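Local coordinates for cytosine-specific methyltransferase (Escherichia coli O157:H7 EDL933, PDB 3G7U), which probably transfers a methyl group from S-adenosyl-L-methionine to carbon 5 of cytosine in DNA, at residues G122-Q125 against I131-K134; M101-L106 against F115-V120; G14-A19 against F24-A29; F334-T339 against F344-N349; S95-Y100 against E126-I131. All blocks are in the same frame, centred on the assembly; numbering follows the deposited sequence.

Contacts 1, 2 and 5 form one group on the same side of the chain's centre. Contacts 1 and 5 share Ile131 and helix 129-140, and their centres lie about 6 Å apart. Contacts 5 and 2 both use helix 94-110, and Met101 SD of contact 2 packs on Ile131 O at 3.4 Å. The side chains of Ile123 in contact 1 and Tyr128 in contact 5 are each about 4 Å from that of Cys81, the predicted active-site residue. Contact 3 reaches the same sheet as contact 2, with centres about 15 Å apart. Contact 4 is the most distant from contact 1, at about 29 Å between centres; it touches contact 3 through Phe334 and Leu17.

Contact 1 of 5, residues G122-Q125 against I131-K134; sequences GIMQ and IRNK
Arg132 NH1 donates to the backbone O of both Gln125 and Ile123. The bond from Arg132 NH1 to Gln125 O is 3.0 Å with an N-H...O angle of 155°. That oxygen lies in the guanidinium plane, while the donor sits above the carbonyl plane. The bond from NH1 to Ile123 O is 2.8 Å but weak, because it is strongly bent. On the other branch, NH2 gives a hydrogen to a water 3.1 Å away, and the water donates to Met124 O. One guanidinium thus serves three consecutive carbonyls. They belong to a type I beta turn from Gly122 to Gln125. The Gln125 side chain also braces the turn: its NE2 meets a lone pair of Gly122 O at 3.0 Å, in the carbonyl plane. Two side chains pack on the arginine. Met124 SD lies over one guanidinium face, toward the rim, 4.0 Å from Arg132 NE. With CG1 anti to the backbone N (chi1 -176°), Ile123 rests CD1 against Arg132 CD at 3.9 Å. Its side chain also touches Cys81, the predicted active-site residue. Ile123 and Met124, just ahead of helix 129-140, touch Tyr165 and Phe167 of strand 163-171, and Ile123 touches Tyr100 of helix 94-110.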
# COMPACT_ATOMS: atom_id res chain seq x y z
N GLY A 122 11.70 5.41 11.50
CA GLY A 122 12.49 4.46 12.25
C GLY A 122 13.77 4.20 11.50
O GLY A 122 14.83 3.97 12.10
N ILE A 123 13.67 4.24 10.17
CA ILE A 123 14.80 3.95 9.26
C ILE A 123 15.97 4.94 9.42
O ILE A 123 17.14 4.54 9.36
CB ILE A 123 14.26 3.84 7.76
CG1 ILE A 123 15.36 3.45 6.76
CG2 ILE A 123 13.57 5.12 7.32
CD1 ILE A 123 16.12 2.23 7.09
N MET A 124 15.68 6.21 9.71
CA MET A 124 16.74 7.22 9.70
C MET A 124 17.58 7.29 10.96
O MET A 124 18.47 8.14 11.05
CB MET A 124 16.22 8.60 9.32
CG MET A 124 15.55 8.63 7.96
SD MET A 124 16.67 8.04 6.66
CE MET A 124 16.39 9.39 5.62
N GLN A 125 17.34 6.39 11.92
CA GLN A 125 18.10 6.40 13.18
C GLN A 125 19.61 6.17 13.05
O GLN A 125 20.08 5.42 12.19
CB GLN A 125 17.52 5.44 14.19
CG GLN A 125 16.13 5.78 14.66
CD GLN A 125 15.61 4.72 15.62
OE1 GLN A 125 15.99 4.68 16.79
NE2 GLN A 125 14.75 3.85 15.11
N ILE A 131 24.26 0.25 8.41
CA ILE A 131 23.62 -0.56 7.38
C ILE A 131 23.07 0.25 6.21
O ILE A 131 23.11 -0.23 5.09
CB ILE A 131 22.55 -1.56 7.93
CG1 ILE A 131 21.33 -0.84 8.49
CG2 ILE A 131 23.16 -2.49 9.00
CD1 ILE A 131 20.10 -1.73 8.59
N ARG A 132 22.58 1.48 6.45
CA ARG A 132 22.16 2.35 5.35
C ARG A 132 23.35 2.78 4.49
O ARG A 132 23.20 2.91 3.28
CB ARG A 132 21.38 3.59 5.83
CG ARG A 132 20.02 3.31 6.46
CD ARG A 132 19.15 4.58 6.53
NE ARG A 132 19.96 5.73 6.94
CZ ARG A 132 20.25 6.07 8.20
NH1 ARG A 132 19.78 5.38 9.22
NH2 ARG A 132 21.03 7.11 8.43
N ASN A 133 24.50 3.04 5.13
CA ASN A 133 25.70 3.41 4.39
C ASN A 133 26.21 2.21 3.56
O ASN A 133 26.53 2.37 2.38
CB ASN A 133 26.80 4.01 5.30
CG ASN A 133 26.50 5.46 5.77
OD1 ASN A 133 27.21 5.99 6.63
ND2 ASN A 133 25.45 6.08 5.23
N LYS A 134 26.23 1.03 4.18
CA LYS A 134 26.59 -0.24 3.54
C LYS A 134 25.70 -0.55 2.32
O LYS A 134 26.19 -0.99 1.27
CB LYS A 134 26.55 -1.38 4.56
CG LYS A 134 27.32 -2.63 4.16
CD LYS A 134 27.11 -3.74 5.18
CE LYS A 134 27.78 -5.07 4.76
NZ LYS A 134 27.00 -5.88 3.77
O HOH W 1 20.80 9.07 10.80

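Contact 2 of 5, residues M101-L106 against F115-V120; sequences MHFYRL and FLAENV
Tyr104 of helix 94-110 presents its ring edge to the face of Phe115 on strand 114-119. This is an offset edge-to-face pair, with centroids 5.6 Å apart and planes at 86°. The contact is the helix-on-sheet packing of a Rossmann-like alpha/beta fold. The short axes run nearly antiparallel, at 170°, and 10.5 Å apart. The strand runs out within the Glu-Asn-Val sequence of the C5-methyltransferase family, with Val120 already in the loop. Tyr104 CE1 is 3.7 Å from Phe115 CE1. Beside this pair, the methyl of Ala117 takes two neighbours. Tyr104 OH is 3.4 Å from Ala117 CB, and Phe103 CE2 is 3.8 Å from the same Ala117 CB. Phe103 CZ also touches Leu116 O. The two helix rings support each other: Phe103 CD2 lies over the centre of the Tyr104 ring. Phe115 and Ala117 both point their CB toward the helix. The CB of Leu116 points away from helix 94-110, and its side chain packs on helix 353-367, so that helix covers the opposite side of the strand here. Glu118 also leaves this side and pairs with Arg164 in a salt bridge. Ala135 of helix 129-140 also touches Tyr104. At the end of the strand a water sits at the edge of the tyrosine ring, 2.6 Å from Tyr104 OH, and donates to Asn119 OD1 at 2.9 Å.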
# COMPACT_ATOMS: atom_id res chain seq x y z
N MET A 101 19.51 -5.34 3.80
CA MET A 101 20.71 -5.44 2.99
C MET A 101 20.53 -6.32 1.75
O MET A 101 21.12 -6.04 0.71
CB MET A 101 21.87 -5.97 3.83
CG MET A 101 22.49 -4.96 4.83
SD MET A 101 23.12 -3.43 4.09
CE MET A 101 23.88 -3.95 2.54
N HIS A 102 19.69 -7.36 1.87
CA HIS A 102 19.38 -8.26 0.73
C HIS A 102 18.59 -7.58 -0.36
O HIS A 102 18.75 -7.90 -1.54
CB HIS A 102 18.59 -9.50 1.20
CG HIS A 102 19.41 -10.47 1.98
ND1 HIS A 102 20.56 -11.05 1.48
CD2 HIS A 102 19.26 -10.95 3.24
CE1 HIS A 102 21.07 -11.86 2.39
NE2 HIS A 102 20.31 -11.81 3.47
N PHE A 103 17.72 -6.63 0.01
CA PHE A 103 17.03 -5.83 -1.00
C PHE A 103 18.07 -5.15 -1.89
O PHE A 103 17.97 -5.17 -3.13
CB PHE A 103 16.11 -4.74 -0.36
CG PHE A 103 15.37 -3.88 -1.37
CD1 PHE A 103 14.12 -4.27 -1.82
CD2 PHE A 103 15.88 -2.64 -1.80
CE1 PHE A 103 13.44 -3.49 -2.73
CE2 PHE A 103 15.21 -1.86 -2.70
CZ PHE A 103 14.00 -2.27 -3.17
N TYR A 104 19.01 -4.49 -1.25
CA TYR A 104 20.01 -3.71 -1.97
C TYR A 104 21.04 -4.62 -2.66
O TYR A 104 21.53 -4.25 -3.71
CB TYR A 104 20.67 -2.66 -1.07
CG TYR A 104 19.69 -1.54 -0.82
CD1 TYR A 104 19.49 -0.57 -1.77
CD2 TYR A 104 18.92 -1.50 0.35
CE1 TYR A 104 18.54 0.45 -1.59
CE2 TYR A 104 17.98 -0.47 0.56
CZ TYR A 104 17.81 0.49 -0.41
OH TYR A 104 16.90 1.51 -0.23
N ARG A 105 21.28 -5.79 -2.10
CA ARG A 105 22.12 -6.78 -2.80
C ARG A 105 21.47 -7.17 -4.12
O ARG A 105 22.13 -7.22 -5.16
CB ARG A 105 22.40 -8.00 -1.93
CG ARG A 105 23.12 -9.12 -2.65
CD ARG A 105 23.34 -10.35 -1.75
NE ARG A 105 22.10 -10.92 -1.20
CZ ARG A 105 21.23 -11.68 -1.89
NH1 ARG A 105 21.44 -11.97 -3.17
NH2 ARG A 105 20.12 -12.15 -1.29
N LEU A 106 20.17 -7.43 -4.09
CA LEU A 106 19.43 -7.79 -5.29
C LEU A 106 19.40 -6.70 -6.32
O LEU A 106 19.50 -6.96 -7.50
CB LEU A 106 18.01 -8.26 -4.94
CG LEU A 106 17.96 -9.63 -4.26
CD1 LEU A 106 16.54 -9.96 -3.83
CD2 LEU A 106 18.44 -10.69 -5.27
N PHE A 115 15.53 1.71 -8.80
CA PHE A 115 14.94 1.05 -7.63
C PHE A 115 14.08 2.05 -6.88
O PHE A 115 14.32 3.27 -6.95
CB PHE A 115 15.98 0.41 -6.71
CG PHE A 115 16.89 1.39 -6.01
CD1 PHE A 115 16.52 1.97 -4.78
CD2 PHE A 115 18.14 1.70 -6.55
CE1 PHE A 115 17.36 2.83 -4.12
CE2 PHE A 115 18.98 2.56 -5.88
CZ PHE A 115 18.59 3.15 -4.67
N LEU A 116 13.07 1.54 -6.20
CA LEU A 116 12.29 2.37 -5.27
C LEU A 116 12.10 1.50 -4.06
O LEU A 116 11.49 0.42 -4.15
CB LEU A 116 10.94 2.76 -5.87
CG LEU A 116 9.98 3.56 -4.96
CD1 LEU A 116 9.10 4.44 -5.78
CD2 LEU A 116 9.10 2.67 -4.07
N ALA A 117 12.57 1.99 -2.92
CA ALA A 117 12.29 1.35 -1.62
C ALA A 117 11.43 2.28 -0.80
O ALA A 117 11.58 3.50 -0.87
CB ALA A 117 13.57 1.07 -0.88
N GLU A 118 10.49 1.71 -0.06
CA GLU A 118 9.64 2.51 0.85
C GLU A 118 9.92 2.02 2.26
O GLU A 118 10.11 0.82 2.49
CB GLU A 118 8.17 2.39 0.47
CG GLU A 118 7.54 0.97 0.52
CD GLU A 118 7.08 0.54 1.93
OE1 GLU A 118 6.66 -0.63 2.10
OE2 GLU A 118 7.12 1.36 2.87
N ASN A 119 9.98 2.94 3.23
CA ASN A 119 10.19 2.55 4.61
C ASN A 119 9.31 3.45 5.51
O ASN A 119 9.00 4.56 5.14
CB ASN A 119 11.65 2.70 5.04
CG ASN A 119 12.55 1.58 4.52
OD1 ASN A 119 13.10 1.71 3.43
ND2 ASN A 119 12.73 0.51 5.31
N VAL A 120 8.93 2.94 6.66
CA VAL A 120 8.24 3.77 7.67
C VAL A 120 9.29 4.48 8.53
O VAL A 120 10.44 4.04 8.61
CB VAL A 120 7.31 2.89 8.55
CG1 VAL A 120 6.16 2.38 7.73
CG2 VAL A 120 8.09 1.73 9.18
O HOH W 2 15.59 1.73 1.97

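Contact 3 of 5, residues G14-A19 against F24-A29; sequences GLSLGA and FDVKMA
Ala19 O lies at the edge of the Phe24 ring, near its plane, 3.6 Å from CD2. Two aromatic residues from elsewhere also meet this ring: Tyr364 edge-to-face, and Phe114 with planes at about 45°. The same oxygen accepts from Phe24 N at 3.1 Å, with an N-H...O angle of 146°. The donor is tilted out of the carbonyl plane. One backbone oxygen therefore meets both the amide and the ring edge of Phe24, as the chain turns from helix 14-22 into strand 25-30. These two elements belong to the beta-alpha-beta unit 4-8, 14-22, 25-30, part of the Rossmann-like core. The helix begins in the glycine-rich stretch after the first strand, which in relatives lies at the cofactor site. Val26 points its CB at the helix. CG1 is anti to the backbone N (chi1 173°), which sets CG1 against the Ser16 hydroxyl and CG2 between Ser16 O and the Ala19 methyl. CG2 packs 3.5 Å from Ser16 O and 3.9 Å from Ala19 CB, while CG1 lies 3.8 Å from Ser16 OG. That hydroxyl is buried, but it is hydrogen-bonded to Asp7 and to His40. Asp25 turns away from the helix. Lys27 NZ forms a salt bridge with Asp25 OD2 at 2.9 Å, approaching from above the carboxylate plane.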
# COMPACT_ATOMS: atom_id res chain seq x y z
N GLY A 14 -0.23 -2.91 -2.21
CA GLY A 14 -0.40 -1.44 -2.26
C GLY A 14 0.59 -0.79 -3.25
O GLY A 14 0.19 -0.01 -4.11
N LEU A 15 1.88 -1.10 -3.12
CA LEU A 15 2.90 -0.50 -3.98
C LEU A 15 2.77 -1.07 -5.39
O LEU A 15 2.96 -0.36 -6.36
CB LEU A 15 4.30 -0.79 -3.41
CG LEU A 15 5.46 -0.07 -4.04
CD1 LEU A 15 5.38 1.45 -3.63
CD2 LEU A 15 6.75 -0.68 -3.49
N SER A 16 2.41 -2.36 -5.48
CA SER A 16 2.15 -3.01 -6.78
C SER A 16 1.04 -2.32 -7.55
O SER A 16 1.14 -2.10 -8.78
CB SER A 16 1.72 -4.47 -6.60
OG SER A 16 2.84 -5.28 -6.32
N LEU A 17 -0.03 -1.97 -6.85
CA LEU A 17 -1.18 -1.31 -7.53
C LEU A 17 -0.75 0.08 -8.00
O LEU A 17 -1.11 0.52 -9.09
CB LEU A 17 -2.38 -1.20 -6.59
CG LEU A 17 -3.59 -0.45 -7.18
CD1 LEU A 17 -3.99 -1.07 -8.56
CD2 LEU A 17 -4.75 -0.47 -6.17
N GLY A 18 0.03 0.76 -7.17
CA GLY A 18 0.63 2.04 -7.58
C GLY A 18 1.46 1.88 -8.85
O GLY A 18 1.33 2.67 -9.78
N ALA A 19 2.30 0.83 -8.90
CA ALA A 19 3.14 0.61 -10.07
C ALA A 19 2.30 0.35 -11.30
O ALA A 19 2.54 0.94 -12.37
CB ALA A 19 4.10 -0.58 -9.82
N PHE A 24 3.59 0.52 -15.22
CA PHE A 24 4.50 -0.61 -15.15
C PHE A 24 3.77 -1.94 -15.18
O PHE A 24 2.59 -2.04 -14.81
CB PHE A 24 5.35 -0.52 -13.88
CG PHE A 24 6.26 0.65 -13.83
CD1 PHE A 24 7.47 0.66 -14.53
CD2 PHE A 24 5.94 1.75 -13.04
CE1 PHE A 24 8.34 1.77 -14.46
CE2 PHE A 24 6.80 2.83 -12.96
CZ PHE A 24 8.00 2.85 -13.67
N ASP A 25 4.45 -2.98 -15.67
CA ASP A 25 3.90 -4.32 -15.62
C ASP A 25 4.52 -4.96 -14.39
O ASP A 25 5.74 -5.07 -14.33
CB ASP A 25 4.33 -5.08 -16.89
CG ASP A 25 3.58 -6.37 -17.10
OD1 ASP A 25 3.09 -6.97 -16.11
OD2 ASP A 25 3.49 -6.82 -18.27
N VAL A 26 3.72 -5.38 -13.41
CA VAL A 26 4.27 -5.98 -12.17
C VAL A 26 4.39 -7.46 -12.52
O VAL A 26 3.39 -8.18 -12.59
CB VAL A 26 3.34 -5.80 -10.96
CG1 VAL A 26 3.86 -6.61 -9.71
CG2 VAL A 26 3.21 -4.29 -10.63
N LYS A 27 5.62 -7.88 -12.81
CA LYS A 27 5.83 -9.23 -13.37
C LYS A 27 5.94 -10.30 -12.29
O LYS A 27 5.62 -11.47 -12.53
CB LYS A 27 7.08 -9.29 -14.24
CG LYS A 27 7.01 -8.52 -15.54
CD LYS A 27 5.92 -9.10 -16.42
CE LYS A 27 6.22 -8.85 -17.87
NZ LYS A 27 5.07 -9.19 -18.73
N MET A 28 6.33 -9.90 -11.08
CA MET A 28 6.61 -10.85 -10.02
C MET A 28 6.40 -10.12 -8.70
O MET A 28 6.86 -9.00 -8.56
CB MET A 28 8.07 -11.37 -10.05
CG MET A 28 8.50 -12.41 -8.93
SD MET A 28 10.26 -12.91 -9.08
CE MET A 28 9.91 -14.04 -10.42
N ALA A 29 5.75 -10.79 -7.74
CA ALA A 29 5.74 -10.31 -6.35
C ALA A 29 6.42 -11.33 -5.45
O ALA A 29 6.18 -12.56 -5.61
CB ALA A 29 4.29 -10.08 -5.90

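Contact 4 of 5, residues F334-T339 against F344-N349; sequences FRFHVT and FRQIGN
Gln346 sets CG anti to its carbonyl carbon (chi1 -65°) and runs extended beyond it, which carries the amide from the helix across to the backbone at His337. Phe336 has the same first torsion (chi1 -65°), and its ring slides past the glutamine in the opposite direction. Here the loop folds back over the helix it leads into, 340-348, with Thr339 as N-cap: its OG1 accepts from His342 N. That helix ends at the Gly-Asn-Ser-Val sequence, a motif of C5-methyltransferases near the C-terminus. Gln346 OE1 accepts from His337 N at 3.1 Å. The bond is almost straight, with an N-H...O angle of 176°, and the donor is tilted slightly from the carbonyl plane. OE1 also sits at the edge of the Phe336 ring, in its plane, 3.8 Å from CD1. The other end of the amide is held too, since NE2 is hydrogen-bonded to Thr39. With both ends bonded, the amide has little freedom to rotate. The Phe336 ring is packed between two side chains. Ile347 CG1 makes a CH-pi contact over one face, 3.9 Å from the centroid, and Phe334 CD2 covers part of the opposite face. Ala325 of helix 321-328 also touches this ring. The CB of His337 packs against the glutamine amide, 3.6 Å from Gln346 OE1, but its ring leads away to the N-cap residue. There His337 ND1 is hydrogen-bonded to Thr339 OG1 at 3.0 Å and accepts from Thr339 N at 3.2 Å.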
# COMPACT_ATOMS: atom_id res chain seq x y z
N PHE A 334 -10.63 -3.82 -4.92
CA PHE A 334 -9.50 -4.57 -4.37
C PHE A 334 -10.05 -5.51 -3.30
O PHE A 334 -10.83 -5.11 -2.44
CB PHE A 334 -8.45 -3.60 -3.80
CG PHE A 334 -7.10 -4.21 -3.62
CD1 PHE A 334 -6.13 -4.08 -4.64
CD2 PHE A 334 -6.80 -4.94 -2.48
CE1 PHE A 334 -4.87 -4.68 -4.51
CE2 PHE A 334 -5.51 -5.54 -2.33
CZ PHE A 334 -4.57 -5.39 -3.36
N ARG A 335 -9.65 -6.78 -3.35
CA ARG A 335 -10.25 -7.79 -2.49
C ARG A 335 -9.26 -8.21 -1.42
O ARG A 335 -8.13 -8.57 -1.74
CB ARG A 335 -10.64 -9.00 -3.31
CG ARG A 335 -11.50 -10.00 -2.55
CD ARG A 335 -11.97 -11.11 -3.50
NE ARG A 335 -12.79 -12.09 -2.80
CZ ARG A 335 -13.68 -12.89 -3.38
NH1 ARG A 335 -13.89 -12.80 -4.69
NH2 ARG A 335 -14.39 -13.76 -2.64
N PHE A 336 -9.68 -8.18 -0.16
CA PHE A 336 -8.76 -8.55 0.94
C PHE A 336 -9.15 -9.90 1.51
O PHE A 336 -10.17 -10.47 1.12
CB PHE A 336 -8.82 -7.50 2.06
CG PHE A 336 -8.30 -6.18 1.63
CD1 PHE A 336 -6.94 -5.91 1.69
CD2 PHE A 336 -9.15 -5.22 1.06
CE1 PHE A 336 -6.43 -4.70 1.21
CE2 PHE A 336 -8.65 -3.99 0.58
CZ PHE A 336 -7.30 -3.73 0.67
N HIS A 337 -8.34 -10.42 2.44
CA HIS A 337 -8.72 -11.63 3.14
C HIS A 337 -10.08 -11.47 3.80
O HIS A 337 -10.45 -10.38 4.26
CB HIS A 337 -7.66 -11.96 4.21
CG HIS A 337 -7.74 -13.37 4.72
ND1 HIS A 337 -8.53 -13.74 5.79
CD2 HIS A 337 -7.13 -14.50 4.29
CE1 HIS A 337 -8.40 -15.04 6.00
NE2 HIS A 337 -7.57 -15.53 5.10
N VAL A 338 -10.81 -12.58 3.91
CA VAL A 338 -12.18 -12.57 4.46
C VAL A 338 -12.30 -12.13 5.92
O VAL A 338 -13.30 -11.49 6.30
CB VAL A 338 -12.93 -13.94 4.26
CG1 VAL A 338 -13.28 -14.15 2.80
CG2 VAL A 338 -12.12 -15.13 4.79
N THR A 339 -11.29 -12.43 6.74
CA THR A 339 -11.40 -12.14 8.17
C THR A 339 -10.98 -10.72 8.43
O THR A 339 -10.09 -10.21 7.72
CB THR A 339 -10.47 -13.06 9.00
OG1 THR A 339 -9.12 -12.82 8.60
CG2 THR A 339 -10.80 -14.55 8.80
N PHE A 344 -7.33 -6.17 8.22
CA PHE A 344 -6.83 -4.95 8.86
C PHE A 344 -5.31 -4.89 8.88
O PHE A 344 -4.72 -3.81 8.68
CB PHE A 344 -7.37 -4.81 10.28
CG PHE A 344 -8.74 -4.21 10.36
CD1 PHE A 344 -9.82 -4.99 10.75
CD2 PHE A 344 -8.95 -2.90 10.03
CE1 PHE A 344 -11.09 -4.46 10.83
CE2 PHE A 344 -10.24 -2.36 10.09
CZ PHE A 344 -11.29 -3.14 10.48
N ARG A 345 -4.68 -6.02 9.17
CA ARG A 345 -3.23 -6.14 9.04
C ARG A 345 -2.78 -5.90 7.60
O ARG A 345 -1.85 -5.12 7.39
CB ARG A 345 -2.71 -7.48 9.57
CG ARG A 345 -2.69 -7.53 11.08
CD ARG A 345 -2.73 -8.98 11.60
NE ARG A 345 -1.55 -9.75 11.22
CZ ARG A 345 -0.42 -9.80 11.93
NH1 ARG A 345 -0.31 -9.12 13.07
NH2 ARG A 345 0.61 -10.53 11.49
N GLN A 346 -3.43 -6.52 6.60
CA GLN A 346 -3.04 -6.30 5.20
C GLN A 346 -3.10 -4.83 4.78
O GLN A 346 -2.21 -4.32 4.09
CB GLN A 346 -3.91 -7.13 4.26
CG GLN A 346 -3.71 -8.66 4.45
CD GLN A 346 -4.59 -9.51 3.58
OE1 GLN A 346 -5.67 -9.12 3.21
NE2 GLN A 346 -4.12 -10.67 3.22
N ILE A 347 -4.19 -4.18 5.18
CA ILE A 347 -4.38 -2.75 4.92
C ILE A 347 -3.34 -1.86 5.62
O ILE A 347 -2.68 -1.04 4.97
CB ILE A 347 -5.83 -2.34 5.28
CG1 ILE A 347 -6.78 -3.06 4.34
CG2 ILE A 347 -6.03 -0.82 5.05
CD1 ILE A 347 -8.23 -3.16 4.86
N GLY A 348 -3.19 -2.03 6.94
CA GLY A 348 -2.22 -1.27 7.73
C GLY A 348 -0.78 -1.39 7.28
O GLY A 348 -0.05 -0.40 7.30
N ASN A 349 -0.38 -2.58 6.84
CA ASN A 349 0.96 -2.86 6.31
C ASN A 349 1.25 -2.35 4.89
O ASN A 349 2.35 -2.61 4.35
CB ASN A 349 1.19 -4.38 6.29
CG ASN A 349 1.42 -4.95 7.68
OD1 ASN A 349 1.79 -4.23 8.61
ND2 ASN A 349 1.21 -6.27 7.83

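Contact 5 of 5, residues S95-Y100 against E126-I131; sequences SRNQLY and EKYSGI
Helix 94-110 meets helix 129-140 and the turn leading into it beside the predicted active-site loop, through Asn97, Tyr100, Tyr128 and Ile131. Ile131 CD1 reaches across to two residues one helical turn apart. Ile131 CD1 lies 3.9 Å from Asn97 OD1 and 4.0 Å from Tyr100 CD2. CG1 of Ile131 stands between the backbone N and the carbonyl carbon (chi1 68°), a crowded position that directs CD1 at the facing helix. Its chain crosses that of Asn97 at about a right angle. Asn97 ND2 lies 3.9 Å from Tyr128 CE1, with amide and ring planes 62° apart. The asparagine and the tyrosine both continue to the loop that carries Cys81, in the Pro-Cys-Gln motif of C5-methyltransferases. Asn97 ND2 is hydrogen-bonded to Gln82 OE1, and Tyr128 OH to Gly83 O. Asn97 and Tyr128 thus link both segments to the residues right after Cys81. Lys127 CG covers the centre of one face of the Tyr128 ring, 3.7 Å above its plane. Tyr100 OH is hydrogen-bonded to a glycerol, probably from the crystallisation liquor. At the start of helix 129-140, Glu126 O accepts two bonds from one residue. Ser129 OG donates to it at 2.9 Å, in the carbonyl plane, and Ser129 N at 3.1 Å.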
# COMPACT_ATOMS: atom_id res chain seq x y z
N SER A 95 17.16 -10.03 12.10
CA SER A 95 16.93 -10.57 10.74
C SER A 95 16.32 -9.56 9.75
O SER A 95 16.57 -9.63 8.55
CB SER A 95 16.06 -11.82 10.79
OG SER A 95 14.78 -11.48 11.27
N ARG A 96 15.54 -8.62 10.27
CA ARG A 96 15.00 -7.54 9.45
C ARG A 96 16.12 -6.64 8.88
O ARG A 96 16.04 -6.23 7.71
CB ARG A 96 14.02 -6.71 10.27
CG ARG A 96 12.75 -7.48 10.64
CD ARG A 96 11.86 -6.64 11.55
NE ARG A 96 12.47 -6.48 12.87
CZ ARG A 96 11.93 -5.83 13.89
NH1 ARG A 96 12.59 -5.76 15.03
NH2 ARG A 96 10.74 -5.24 13.77
N ASN A 97 17.15 -6.37 9.68
CA ASN A 97 18.35 -5.66 9.20
C ASN A 97 19.15 -6.43 8.15
O ASN A 97 19.72 -5.81 7.25
CB ASN A 97 19.25 -5.24 10.35
CG ASN A 97 18.55 -4.27 11.30
OD1 ASN A 97 17.60 -3.58 10.91
ND2 ASN A 97 19.02 -4.22 12.55
N GLN A 98 19.21 -7.76 8.27
CA GLN A 98 19.76 -8.59 7.19
C GLN A 98 18.90 -8.48 5.95
O GLN A 98 19.43 -8.27 4.86
CB GLN A 98 19.92 -10.04 7.62
CG GLN A 98 21.23 -10.29 8.38
CD GLN A 98 21.13 -11.42 9.40
OE1 GLN A 98 20.05 -11.70 9.93
NE2 GLN A 98 22.25 -12.07 9.69
N LEU A 99 17.58 -8.59 6.09
CA LEU A 99 16.70 -8.47 4.91
C LEU A 99 16.79 -7.13 4.17
O LEU A 99 16.66 -7.07 2.93
CB LEU A 99 15.24 -8.79 5.28
CG LEU A 99 14.97 -10.24 5.70
CD1 LEU A 99 13.61 -10.38 6.32
CD2 LEU A 99 15.16 -11.22 4.54
N TYR A 100 17.01 -6.06 4.94
CA TYR A 100 17.25 -4.74 4.37
C TYR A 100 18.39 -4.75 3.37
O TYR A 100 18.27 -4.24 2.26
CB TYR A 100 17.58 -3.74 5.51
CG TYR A 100 17.70 -2.31 5.04
CD1 TYR A 100 16.56 -1.52 4.90
CD2 TYR A 100 18.94 -1.73 4.74
CE1 TYR A 100 16.63 -0.23 4.45
CE2 TYR A 100 19.01 -0.40 4.28
CZ TYR A 100 17.84 0.34 4.16
OH TYR A 100 17.85 1.64 3.72
N GLU A 126 20.35 6.81 13.96
CA GLU A 126 21.81 6.75 13.97
C GLU A 126 22.35 5.33 14.01
O GLU A 126 23.35 5.02 13.36
CB GLU A 126 22.39 7.57 15.14
CG GLU A 126 22.65 9.03 14.81
CD GLU A 126 23.32 9.23 13.44
OE1 GLU A 126 24.41 8.66 13.18
OE2 GLU A 126 22.73 9.97 12.61
N LYS A 127 21.67 4.47 14.76
CA LYS A 127 22.08 3.08 14.92
C LYS A 127 21.97 2.25 13.64
O LYS A 127 22.51 1.13 13.58
CB LYS A 127 21.28 2.42 16.02
CG LYS A 127 19.81 2.33 15.73
CD LYS A 127 19.23 1.26 16.60
CE LYS A 127 17.85 1.62 17.02
NZ LYS A 127 17.61 1.07 18.39
N TYR A 128 21.29 2.78 12.62
CA TYR A 128 21.18 2.12 11.32
C TYR A 128 22.02 2.78 10.24
O TYR A 128 22.03 2.32 9.10
CB TYR A 128 19.74 2.04 10.84
CG TYR A 128 18.85 1.38 11.84
CD1 TYR A 128 19.24 0.19 12.45
CD2 TYR A 128 17.64 1.95 12.19
CE1 TYR A 128 18.43 -0.42 13.40
CE2 TYR A 128 16.83 1.35 13.12
CZ TYR A 128 17.23 0.17 13.72
OH TYR A 128 16.42 -0.41 14.67
N SER A 129 22.70 3.86 10.60
CA SER A 129 23.50 4.59 9.63
C SER A 129 24.57 3.68 9.00
O SER A 129 24.87 3.83 7.83
CB SER A 129 24.14 5.81 10.25
OG SER A 129 25.13 5.37 11.16
N GLY A 130 25.10 2.74 9.78
CA GLY A 130 26.02 1.70 9.29
C GLY A 130 25.44 0.83 8.18
O GLY A 130 26.04 0.70 7.11
N ILE A 131 24.26 0.25 8.41
CA ILE A 131 23.62 -0.56 7.38
C ILE A 131 23.07 0.25 6.21
O ILE A 131 23.11 -0.23 5.09
CB ILE A 131 22.55 -1.56 7.93
CG1 ILE A 131 21.33 -0.84 8.49
CG2 ILE A 131 23.16 -2.49 9.00
CD1 ILE A 131 20.10 -1.73 8.59